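Ecto-NAD+ glycohydrolase (CD38 molecule) (PDB 3GC6) is a glycosylated, disulfide-bonded ectoprotein of the ADP-ribosyl cyclase family, the bovine form of the CD38 molecule. Local coordinates at residues G15-A18 with K22-Q25; R40-Q45 with N73-T78; Q45-A50 with T109-L114; M52-S57 with E66-L71. The protein carries 1 engineered substitution. All blocks are in the same frame, centred on the assembly; numbering follows the deposited sequence. Where two conformers were deposited one is given.

Contact 1 (G15-A18 with K22-Q25); sequences GSTA and KIIQ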
loop_
_atom_site.group_PDB
_atom_site.type_symbol
_atom_site.label_atom_id
_atom_site.label_comp_id
_atom_site.label_asym_id
_atom_site.label_seq_id
_atom_site.Cartn_x
_atom_site.Cartn_y
_atom_site.Cartn_z
ATOM N N GLY A 15 1.906 10.943 29.486
ATOM C CA GLY A 15 1.588 9.585 29.131
ATOM C C GLY A 15 1.447 9.311 27.648
ATOM O O GLY A 15 1.403 10.225 26.827
ATOM N N SER A 16 1.404 8.023 27.313
ATOM C CA SER A 16 1.232 7.606 25.926
ATOM C C SER A 16 -0.006 8.212 25.293
ATOM O O SER A 16 -1.049 8.406 25.952
ATOM C CB SER A 16 1.121 6.082 25.814
ATOM O OG SER A 16 2.278 5.438 26.320
ATOM N N THR A 17 0.096 8.510 24.008
ATOM C CA THR A 17 -1.058 8.972 23.236
ATOM C C THR A 17 -2.171 7.928 23.316
ATOM O O THR A 17 -1.936 6.746 23.079
ATOM C CB THR A 17 -0.665 9.152 21.782
ATOM O OG1 THR A 17 0.435 10.074 21.711
ATOM C CG2 THR A 17 -1.853 9.739 20.990
ATOM N N ALA A 18 -3.395 8.359 23.641
ATOM C CA ALA A 18 -4.506 7.426 23.704
ATOM C C ALA A 18 -4.747 6.808 22.326
ATOM O O ALA A 18 -4.615 7.495 21.303
ATOM C CB ALA A 18 -5.790 8.137 24.205
ATOM N N LYS A 22 -4.434 2.459 17.054
ATOM C CA LYS A 22 -5.350 2.876 15.987
ATOM C C LYS A 22 -4.678 3.945 15.136
ATOM O O LYS A 22 -4.764 3.923 13.894
ATOM C CB LYS A 22 -6.655 3.423 16.542
ATOM C CG LYS A 22 -7.616 3.874 15.416
ATOM C CD LYS A 22 -8.861 4.510 15.966
ATOM C CE LYS A 22 -8.654 5.963 16.259
ATOM N NZ LYS A 22 -9.966 6.652 16.275
ATOM N N ILE A 23 -4.007 4.880 15.806
ATOM C CA ILE A 23 -3.385 5.976 15.093
ATOM C C ILE A 23 -2.292 5.445 14.165
ATOM O O ILE A 23 -2.207 5.855 13.001
ATOM C CB ILE A 23 -2.800 7.015 16.070
ATOM C CG1 ILE A 23 -3.942 7.670 16.851
ATOM C CG2 ILE A 23 -1.976 8.068 15.332
ATOM C CD1 ILE A 23 -3.483 8.433 18.089
ATOM N N ILE A 24 -1.442 4.557 14.686
ATOM C CA ILE A 24 -0.386 3.965 13.863
ATOM C C ILE A 24 -0.971 3.322 12.612
ATOM O O ILE A 24 -0.534 3.596 11.490
ATOM C CB ILE A 24 0.399 2.903 14.643
ATOM C CG1 ILE A 24 1.164 3.582 15.775
ATOM C CG2 ILE A 24 1.332 2.152 13.711
ATOM C CD1 ILE A 24 2.158 4.618 15.297
ATOM N N GLN A 25 -1.982 2.489 12.836
ATOM C CA GLN A 25 -2.660 1.717 11.776
ATOM C C GLN A 25 -3.186 2.668 10.726
ATOM O O GLN A 25 -2.915 2.508 9.527
ATOM C CB GLN A 25 -3.844 0.922 12.361
ATOM C CG GLN A 25 -4.735 0.234 11.271
ATOM C CD GLN A 25 -6.029 0.989 10.925
ATOM O OE1 GLN A 25 -6.266 1.368 9.765
ATOM N NE2 GLN A 25 -6.878 1.196 11.932
#

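Contact 2 (R40-Q45 with N73-T78); sequences RSRNCQ and NLAPPT. With SO4 (sulfate ion), chain I.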
loop_
_atom_site.group_PDB
_atom_site.type_symbol
_atom_site.label_atom_id
_atom_site.label_comp_id
_atom_site.label_asym_id
_atom_site.label_seq_id
_atom_site.Cartn_x
_atom_site.Cartn_y
_atom_site.Cartn_z
ATOM N N ARG A 40 7.231 0.432 -3.563
ATOM C CA ARG A 40 7.210 -0.996 -3.187
ATOM C C ARG A 40 6.305 -1.174 -1.971
ATOM O O ARG A 40 6.299 -0.323 -1.084
ATOM C CB ARG A 40 8.611 -1.495 -2.853
ATOM N N SER A 41 5.550 -2.264 -1.925
ATOM C CA SER A 41 4.522 -2.398 -0.887
ATOM C C SER A 41 5.117 -2.617 0.513
ATOM O O SER A 41 6.229 -3.116 0.649
ATOM C CB SER A 41 3.542 -3.508 -1.233
ATOM O OG SER A 41 4.148 -4.778 -1.145
ATOM N N ARG A 42 4.363 -2.232 1.543
ATOM C CA ARG A 42 4.797 -2.389 2.942
ATOM C C ARG A 42 3.625 -3.029 3.675
ATOM O O ARG A 42 2.477 -2.757 3.348
ATOM C CB ARG A 42 5.120 -1.021 3.549
ATOM C CG ARG A 42 6.233 -0.244 2.815
ATOM C CD ARG A 42 7.653 -0.610 3.259
ATOM N NE ARG A 42 8.615 -0.084 2.281
ATOM C CZ ARG A 42 9.843 -0.556 2.106
ATOM N NH1 ARG A 42 10.638 -0.032 1.185
ATOM N NH2 ARG A 42 10.284 -1.546 2.862
ATOM N N ASN A 43 3.880 -3.904 4.641
ATOM C CA ASN A 43 2.775 -4.605 5.296
ATOM C C ASN A 43 2.444 -3.828 6.567
ATOM O O ASN A 43 3.179 -3.903 7.548
ATOM C CB ASN A 43 3.200 -6.049 5.639
ATOM C CG ASN A 43 2.162 -6.821 6.432
ATOM O OD1 ASN A 43 1.200 -6.276 6.994
ATOM N ND2 ASN A 43 2.369 -8.137 6.496
ATOM N N CYS A 44 1.369 -3.052 6.552
ATOM C CA CYS A 44 1.095 -2.181 7.703
ATOM C C CYS A 44 0.732 -2.911 8.994
ATOM O O CYS A 44 0.984 -2.410 10.086
ATOM C CB CYS A 44 0.035 -1.133 7.390
ATOM S SG CYS A 44 0.664 0.212 6.351
ATOM N N GLN A 45 0.086 -4.076 8.875
ATOM C CA GLN A 45 -0.192 -4.887 10.051
ATOM C C GLN A 45 1.126 -5.288 10.698
ATOM O O GLN A 45 1.287 -5.181 11.920
ATOM C CB GLN A 45 -1.006 -6.149 9.700
ATOM C CG GLN A 45 -1.254 -7.042 10.934
ATOM C CD GLN A 45 -2.060 -8.288 10.635
ATOM O OE1 GLN A 45 -2.495 -8.506 9.505
ATOM N NE2 GLN A 45 -2.276 -9.120 11.668
ATOM N N ASN A 73 13.782 -2.364 9.695
ATOM C CA ASN A 73 13.922 -3.280 8.552
ATOM C C ASN A 73 12.665 -3.369 7.707
ATOM O O ASN A 73 12.741 -3.588 6.501
ATOM C CB ASN A 73 14.309 -4.693 8.992
ATOM C CG ASN A 73 15.750 -4.791 9.426
ATOM O OD1 ASN A 73 16.550 -3.868 9.227
ATOM N ND2 ASN A 73 16.093 -5.929 10.035
ATOM N N LEU A 74 11.504 -3.206 8.336
ATOM C CA LEU A 74 10.245 -3.281 7.606
ATOM C C LEU A 74 9.966 -2.008 6.790
ATOM O O LEU A 74 9.196 -2.046 5.830
ATOM C CB LEU A 74 9.075 -3.527 8.553
ATOM C CG LEU A 74 9.030 -4.923 9.185
ATOM C CD1 LEU A 74 7.997 -4.974 10.276
ATOM C CD2 LEU A 74 8.749 -5.976 8.123
ATOM N N ALA A 75 10.591 -0.890 7.174
ATOM C CA ALA A 75 10.327 0.385 6.508
ATOM C C ALA A 75 11.481 1.375 6.793
ATOM O O ALA A 75 11.342 2.291 7.602
ATOM C CB ALA A 75 8.980 0.962 6.954
ATOM N N PRO A 76 12.641 1.172 6.148
ATOM C CA PRO A 76 13.781 2.038 6.462
ATOM C C PRO A 76 13.511 3.469 6.057
ATOM O O PRO A 76 12.830 3.690 5.053
ATOM C CB PRO A 76 14.919 1.488 5.592
ATOM C CG PRO A 76 14.487 0.121 5.206
ATOM C CD PRO A 76 12.984 0.092 5.196
ATOM N N PRO A 77 14.034 4.440 6.821
ATOM C CA PRO A 77 13.765 5.866 6.517
ATOM C C PRO A 77 14.713 6.408 5.438
ATOM O O PRO A 77 15.483 7.353 5.668
ATOM C CB PRO A 77 14.034 6.546 7.853
ATOM C CG PRO A 77 15.131 5.696 8.452
ATOM C CD PRO A 77 14.770 4.281 8.098
ATOM N N THR A 78 14.600 5.836 4.255
ATOM C CA THR A 78 15.481 6.117 3.123
ATOM C C THR A 78 14.738 7.081 2.195
ATOM O O THR A 78 13.569 6.829 1.886
ATOM C CB THR A 78 15.765 4.789 2.380
ATOM O OG1 THR A 78 16.347 3.849 3.294
ATOM C CG2 THR A 78 16.703 4.983 1.215
HETATM S S SO4 I . -5.455 -11.251 12.537
HETATM O O1 SO4 I . -4.074 -11.404 12.074
HETATM O O2 SO4 I . -6.120 -12.554 12.515
HETATM O O3 SO4 I . -5.502 -10.716 13.896
HETATM O O4 SO4 I . -6.145 -10.334 11.634
HETATM O O HOH W 1 7.010 -3.833 5.125
#

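Contact 3 (Q45-A50 with T109-L114); sequences QAIRQA and TLLGYL. With SO4 (sulfate ion), chain I.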
loop_
_atom_site.group_PDB
_atom_site.type_symbol
_atom_site.label_atom_id
_atom_site.label_comp_id
_atom_site.label_asym_id
_atom_site.label_seq_id
_atom_site.Cartn_x
_atom_site.Cartn_y
_atom_site.Cartn_z
ATOM N N GLN A 45 0.086 -4.076 8.875
ATOM C CA GLN A 45 -0.192 -4.887 10.051
ATOM C C GLN A 45 1.126 -5.288 10.698
ATOM O O GLN A 45 1.287 -5.181 11.920
ATOM C CB GLN A 45 -1.006 -6.149 9.700
ATOM C CG GLN A 45 -1.254 -7.042 10.934
ATOM C CD GLN A 45 -2.060 -8.288 10.635
ATOM O OE1 GLN A 45 -2.495 -8.506 9.505
ATOM N NE2 GLN A 45 -2.276 -9.120 11.668
ATOM N N ALA A 46 2.064 -5.768 9.886
ATOM C CA ALA A 46 3.363 -6.186 10.408
ATOM C C ALA A 46 4.133 -5.012 11.018
ATOM O O ALA A 46 4.805 -5.160 12.042
ATOM C CB ALA A 46 4.215 -6.895 9.354
ATOM N N ILE A 47 4.084 -3.854 10.352
ATOM C CA ILE A 47 4.747 -2.646 10.885
ATOM C C ILE A 47 4.185 -2.247 12.260
ATOM O O ILE A 47 4.948 -1.971 13.215
ATOM C CB ILE A 47 4.678 -1.492 9.851
ATOM C CG1 ILE A 47 5.662 -1.793 8.719
ATOM C CG2 ILE A 47 5.050 -0.176 10.500
ATOM C CD1 ILE A 47 5.379 -0.975 7.423
ATOM N N ARG A 48 2.860 -2.215 12.384
ATOM C CA ARG A 48 2.249 -1.899 13.672
ATOM C C ARG A 48 2.675 -2.931 14.719
ATOM O O ARG A 48 3.051 -2.583 15.844
ATOM C CB ARG A 48 0.720 -1.867 13.573
ATOM C CG ARG A 48 0.022 -1.488 14.866
ATOM C CD ARG A 48 -1.494 -1.424 14.660
ATOM N NE ARG A 48 -2.028 -2.726 14.238
ATOM C CZ ARG A 48 -2.622 -2.966 13.067
ATOM N NH1 ARG A 48 -3.063 -4.186 12.785
ATOM N NH2 ARG A 48 -2.784 -1.998 12.178
ATOM N N GLN A 49 2.598 -4.208 14.356
ATOM C CA GLN A 49 2.926 -5.247 15.334
ATOM C C GLN A 49 4.401 -5.120 15.784
ATOM O O GLN A 49 4.698 -5.266 16.988
ATOM C CB GLN A 49 2.619 -6.633 14.759
ATOM C CG GLN A 49 1.104 -6.861 14.703
ATOM C CD GLN A 49 0.730 -8.120 13.958
ATOM O OE1 GLN A 49 1.553 -8.683 13.249
ATOM N NE2 GLN A 49 -0.518 -8.562 14.112
ATOM N N ALA A 50 5.302 -4.846 14.832
ATOM C CA ALA A 50 6.734 -4.670 15.154
ATOM C C ALA A 50 6.955 -3.433 16.034
ATOM O O ALA A 50 7.804 -3.450 16.928
ATOM C CB ALA A 50 7.575 -4.563 13.875
ATOM N N THR A 109 9.185 10.277 6.161
ATOM C CA THR A 109 9.417 8.854 5.926
ATOM C C THR A 109 8.215 8.093 6.501
ATOM O O THR A 109 7.446 8.652 7.293
ATOM C CB THR A 109 10.706 8.371 6.653
ATOM O OG1 THR A 109 10.590 8.527 8.073
ATOM C CG2 THR A 109 11.925 9.165 6.135
ATOM N N LEU A 110 8.062 6.812 6.149
ATOM C CA LEU A 110 6.912 6.050 6.682
ATOM C C LEU A 110 6.910 6.063 8.214
ATOM O O LEU A 110 5.926 6.461 8.867
ATOM C CB LEU A 110 6.939 4.622 6.161
ATOM C CG LEU A 110 5.696 3.757 6.417
ATOM C CD1 LEU A 110 5.623 2.605 5.393
ATOM C CD2 LEU A 110 5.736 3.199 7.834
ATOM N N LEU A 111 8.043 5.661 8.792
ATOM C CA LEU A 111 8.087 5.540 10.248
ATOM C C LEU A 111 7.984 6.915 10.934
ATOM O O LEU A 111 7.389 7.033 12.019
ATOM C CB LEU A 111 9.349 4.765 10.705
ATOM C CG LEU A 111 9.335 3.285 10.303
ATOM C CD1 LEU A 111 10.634 2.613 10.758
ATOM C CD2 LEU A 111 8.093 2.545 10.930
ATOM N N GLY A 112 8.655 7.927 10.351
ATOM C CA GLY A 112 8.581 9.284 10.901
ATOM C C GLY A 112 7.150 9.799 10.857
ATOM O O GLY A 112 6.695 10.495 11.774
ATOM N N TYR A 113 6.448 9.482 9.780
ATOM C CA TYR A 113 5.061 9.883 9.648
ATOM C C TYR A 113 4.171 9.195 10.681
ATOM O O TYR A 113 3.306 9.837 11.302
ATOM C CB TYR A 113 4.594 9.583 8.210
ATOM C CG TYR A 113 3.177 10.027 7.910
ATOM C CD1 TYR A 113 2.930 11.316 7.481
ATOM C CD2 TYR A 113 2.098 9.154 8.023
ATOM C CE1 TYR A 113 1.617 11.740 7.194
ATOM C CE2 TYR A 113 0.789 9.563 7.726
ATOM C CZ TYR A 113 0.564 10.860 7.326
ATOM O OH TYR A 113 -0.734 11.287 7.024
ATOM N N LEU A 114 4.372 7.894 10.887
ATOM C CA LEU A 114 3.568 7.208 11.911
ATOM C C LEU A 114 3.743 7.860 13.290
ATOM O O LEU A 114 2.775 8.026 14.020
ATOM C CB LEU A 114 3.978 5.742 12.038
ATOM C CG LEU A 114 3.244 4.701 11.221
ATOM C CD1 LEU A 114 2.862 5.165 9.836
ATOM C CD2 LEU A 114 3.952 3.289 11.277
HETATM S S SO4 I . -5.455 -11.251 12.537
HETATM O O1 SO4 I . -4.074 -11.404 12.074
HETATM O O2 SO4 I . -6.120 -12.554 12.515
HETATM O O3 SO4 I . -5.502 -10.716 13.896
HETATM O O4 SO4 I . -6.145 -10.334 11.634
#

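Contact 4 (M52-S57 with E66-L71); sequences MSAFIS and EDYNSL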
loop_
_atom_site.group_PDB
_atom_site.type_symbol
_atom_site.label_atom_id
_atom_site.label_comp_id
_atom_site.label_asym_id
_atom_site.label_seq_id
_atom_site.Cartn_x
_atom_site.Cartn_y
_atom_site.Cartn_z
ATOM N N MET A 52 4.843 -2.068 18.191
ATOM C CA MET A 52 4.403 -2.423 19.549
ATOM C C MET A 52 5.383 -3.376 20.232
ATOM O O MET A 52 5.740 -3.175 21.402
ATOM C CB MET A 52 2.972 -3.019 19.507
ATOM C CG MET A 52 1.990 -2.106 18.752
ATOM S SD MET A 52 1.858 -0.473 19.602
ATOM C CE MET A 52 1.451 -1.057 21.142
ATOM N N SER A 53 5.827 -4.387 19.493
ATOM C CA SER A 53 6.733 -5.400 20.048
ATOM C C SER A 53 8.032 -4.768 20.552
ATOM O O SER A 53 8.605 -5.202 21.552
ATOM C CB SER A 53 7.047 -6.444 18.979
ATOM O OG SER A 53 5.982 -7.379 18.896
ATOM N N ALA A 54 8.473 -3.720 19.864
ATOM C CA ALA A 54 9.753 -3.092 20.185
ATOM C C ALA A 54 9.791 -2.627 21.643
ATOM O O ALA A 54 10.852 -2.707 22.278
ATOM C CB ALA A 54 10.018 -1.923 19.262
ATOM N N PHE A 55 8.668 -2.143 22.181
ATOM C CA PHE A 55 8.670 -1.510 23.512
ATOM C C PHE A 55 7.717 -2.113 24.554
ATOM O O PHE A 55 7.899 -1.928 25.778
ATOM C CB PHE A 55 8.444 0.026 23.411
ATOM C CG PHE A 55 7.029 0.420 23.053
ATOM C CD1 PHE A 55 6.103 0.729 24.041
ATOM C CD2 PHE A 55 6.632 0.453 21.728
ATOM C CE1 PHE A 55 4.792 1.073 23.722
ATOM C CE2 PHE A 55 5.300 0.797 21.388
ATOM C CZ PHE A 55 4.391 1.120 22.396
ATOM N N ILE A 56 6.672 -2.800 24.095
ATOM C CA ILE A 56 5.637 -3.248 25.036
ATOM C C ILE A 56 6.194 -4.236 26.062
ATOM O O ILE A 56 6.963 -5.125 25.696
ATOM C CB ILE A 56 4.416 -3.824 24.264
ATOM C CG1 ILE A 56 3.591 -2.693 23.634
ATOM C CG2 ILE A 56 3.536 -4.679 25.194
ATOM C CD1 ILE A 56 2.772 -1.909 24.657
ATOM N N SER A 57 5.826 -4.015 27.329
ATOM C CA SER A 57 6.156 -4.913 28.448
ATOM C C SER A 57 7.634 -4.871 28.834
ATOM O O SER A 57 8.092 -5.684 29.669
ATOM C CB SER A 57 5.696 -6.361 28.179
ATOM O OG SER A 57 5.434 -7.066 29.395
ATOM N N GLU A 66 18.905 -1.269 19.205
ATOM C CA GLU A 66 18.683 -2.608 18.648
ATOM C C GLU A 66 17.223 -3.062 18.816
ATOM O O GLU A 66 16.725 -3.873 18.037
ATOM C CB GLU A 66 19.636 -3.634 19.288
ATOM C CG GLU A 66 21.133 -3.393 19.000
ATOM C CD GLU A 66 21.723 -2.166 19.688
ATOM O OE1 GLU A 66 21.369 -1.868 20.858
ATOM O OE2 GLU A 66 22.562 -1.488 19.038
ATOM N N ASP A 67 16.539 -2.565 19.849
ATOM C CA ASP A 67 15.115 -2.871 20.010
ATOM C C ASP A 67 14.277 -2.484 18.772
ATOM O O ASP A 67 13.192 -3.025 18.545
ATOM C CB ASP A 67 14.535 -2.178 21.245
ATOM C CG ASP A 67 15.054 -2.781 22.556
ATOM O OD1 ASP A 67 15.398 -3.976 22.560
ATOM O OD2 ASP A 67 15.100 -2.051 23.554
ATOM N N TYR A 68 14.779 -1.528 17.982
ATOM C CA TYR A 68 14.007 -1.028 16.832
ATOM C C TYR A 68 14.520 -1.577 15.488
ATOM O O TYR A 68 13.981 -1.247 14.419
ATOM C CB TYR A 68 14.046 0.495 16.815
ATOM C CG TYR A 68 13.133 1.146 17.834
ATOM C CD1 TYR A 68 11.732 1.044 17.712
ATOM C CD2 TYR A 68 13.661 1.878 18.915
ATOM C CE1 TYR A 68 10.877 1.656 18.629
ATOM C CE2 TYR A 68 12.798 2.494 19.842
ATOM C CZ TYR A 68 11.424 2.387 19.692
ATOM O OH TYR A 68 10.582 3.020 20.583
ATOM N N ASN A 69 15.546 -2.431 15.533
ATOM C CA ASN A 69 16.082 -2.941 14.262
ATOM C C ASN A 69 15.014 -3.624 13.386
ATOM O O ASN A 69 14.956 -3.375 12.175
ATOM C CB ASN A 69 17.338 -3.845 14.468
ATOM C CG ASN A 69 18.665 -3.053 14.505
ATOM O OD1 ASN A 69 19.628 -3.420 13.823
ATOM N ND2 ASN A 69 18.729 -1.979 15.296
ATOM N N SER A 70 14.169 -4.473 13.969
ATOM C CA SER A 70 13.125 -5.181 13.188
ATOM C C SER A 70 12.056 -4.249 12.575
ATOM O O SER A 70 11.568 -4.466 11.455
ATOM C CB SER A 70 12.458 -6.268 14.032
ATOM O OG SER A 70 13.389 -7.288 14.370
ATOM N N LEU A 71 11.682 -3.211 13.320
ATOM C CA LEU A 71 10.755 -2.201 12.809
ATOM C C LEU A 71 11.397 -1.439 11.636
ATOM O O LEU A 71 10.767 -1.251 10.584
ATOM C CB LEU A 71 10.414 -1.220 13.931
ATOM C CG LEU A 71 9.482 -0.092 13.467
ATOM C CD1 LEU A 71 8.081 -0.558 13.052
ATOM C CD2 LEU A 71 9.394 0.937 14.568
#

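Contact 1 (G15-A18 with K22-Q25)
Thr17 and Ala18 meet Ile23 where a loop of the ADP-ribosyl cyclase fold runs into helix 20-35. The loop follows the short strand 13-14. Few residues separate the two segments, so this is a local surface contact in which the loop before helix 20-35 packs on the first turns of that helix. It is small, burying 76 Å² in all. The backbones stay well apart, with the CA atoms of Ala18 and Ile23 8.8 Å from each other. A side chain has to fill that distance, and Ile23 does so.

Ile23 gives up the largest share of surface. Its CG1 branch lies beside its own backbone N, and the chain is extended beyond it (chi2 165°). This sends the CD1 methyl out from the helix to the loop. The methyl group of Thr17 is anti to the Thr17 backbone N and comes in at about a right angle to the Ile23 side chain. CG2 of Thr17 lies 3.6 Å from CD1 of Ile23.

The other branch of Thr17 does different work. Its hydroxyl, OG1, is hydrogen-bonded to the backbone N of Arg119. Thr17 therefore offers its methyl to the helix and its oxygen to another part of the chain. Leu118 touches both Thr17 and Ile23 and extends the apolar patch.

Ala18 takes part through its backbone and not its methyl. No hydrogen bond crosses between the segments. The end methyl of Ile23 rests against both loop residues at once, with its CD1 atom 3.5 Å from the carbonyl O of Ala18.

Contact 2 (R40-Q45 with N73-T78)
Arg42 bends sharply at chi2 (-85°), after a first torsion that sets CG beside its backbone N. The bend brings the guanidinium up to the carbonyl of Leu74. NH2 of Arg42 donates to O of Leu74 over 3.2 Å. The bond is moderately bent, at 146° about the hydrogen. The donor stands above the carbonyl plane, about 52° out of it. CD of Arg42 also lies 3.3 Å from O of Leu74, so the aliphatic chain crowds the same oxygen. NH2 of Arg42 packs at 3.9 Å from CD of Pro76, the first residue of an inverse gamma turn centred on Pro77.

A water gives the Leu74 carbonyl a second donor. It donates to O of Leu74 at 2.9 Å and accepts from N of Asn43. Asn43 is the N-cap of helix 44-55, where its OD1 caps the N of Ala46. Nearby, NE2 of Gln45 holds O1 of a sulfate ion, probably from the crystallisation liquor, at 2.9 Å. Gln45 and Arg48 of the second subunit bind the same ion.

The contact thus ties the start of helix 44-55 to the exit of helix 69-74. Helix 110-115 touches it through Leu110, and the Cys44-Cys28 disulfide fastens it to helix 20-35.

Contact 3 (Q45-A50 with T109-L114)
Ile47 of helix 44-55 meets Leu110, Leu111 and Leu114 of helix 110-115, and its two branches divide the work. CB points at the other helix but stands back from it as the fork. CG2 leaves CB anti to the backbone N and reaches two leucines. It lies 3.7 Å from CD2 of Leu114, whose side chain crosses that of Ile47 at about a right angle. It also lies 4.1 Å from CD2 of Leu111, which arrives at a slant. The other branch, CG1, lies beside the backbone N and mainly carries the end methyl. An extended chi2 (162°) pushes CD1 forward. There it meets CD1 of Leu110 tip to tip, at 4.1 Å.

One isoleucine thus spans three leucines of a single helical face. All four residues are buried, and the contact across the segments is purely apolar. The axes of the two short segments come no closer than 12.4 Å, at 64° to each other, so side chains and not backbones make this helix crossing.

Thr109 caps the start of helix 110-115. OG1 of Thr109 accepts from N of Gly112 at 3.0 Å and 147°, which satisfies a backbone N-H of the first turn. The same hydroxyl is hydrogen-bonded to O of Leu106, so two bonds fix it.

Other helices complete the surroundings. Leu71 and Leu74 of helix 69-74 pack on Ile47. Helix 20-35 reaches Leu110 through Tyr31, and Leu153 of helix 145-159 lies against Leu111.

Contact 4 (M52-S57 with E66-L71)
Ala54 and Asp67 bring their backbones close, with CA atoms 5.4 Å apart, where helix 44-55 meets the 3-10 turn 66-68. The methyl of Ala54 fills the space between them. Its CB points toward the other segment. It sits 3.4 Å from the carbonyl O of Asp67. The same methyl lies 3.7 Å from CE1 of Tyr68, with CD1 of that ring almost as near. The approach to the ring is oblique. Asp67 returns the contact with its CB, 3.9 Å from O of Ala54.

The first torsion of Tyr68 puts CG beside the backbone N (chi1 -77°). This helps bring the CD1-CE1 side of the ring to the alanine methyl and carries the hydroxyl past it. OH of Tyr68 is hydrogen-bonded to the carbonyl O of Tyr145 and to NE1 of Trp120. Phe149 of helix 145-159 meets the Tyr68 ring edge to face. The carboxylate of Asp67 also turns elsewhere, with OD2 hydrogen-bonded to OH of Tyr145 and to N of Thr64. Its OD1 forms a long, weak ion pair with NZ of Lys58, which is also hydrogen-bonded to O of Ala54.

O of Met52 accepts from N of Ile56 at 2.9 Å and also from N of Phe55 at 3.2 Å.

No hydrogen bond joins the two segments directly. They are held by close van der Waals packing about one methyl group, and Lys58 reaches both. The polar ends of Asp67 and Tyr68 both converge on Tyr145, so this residue probably helps to fix the 3-10 turn against the alanine.

Contacts 3 and 4 are buried, contact 2 is partly buried and contact 1 lies at the surface. Contacts 2, 3 and 4 all use helix 44-55, at successive places along it, while contact 1 belongs to helix 20-35, the helix before it in the chain. Contacts 2 and 4 also share helix 69-74, and its Leu71 links contact 4 to contact 3. The chemistry does not simply follow burial. Contact 3 is purely apolar. Contacts 1 and 4, surface and buried, each set a methyl against a backbone carbonyl as well as an apolar group. Contact 2 alone adds a direct hydrogen bond and a bridging water across its segments. Contacts 2 and 3 share Gln45, which faces the sulfate and the second subunit.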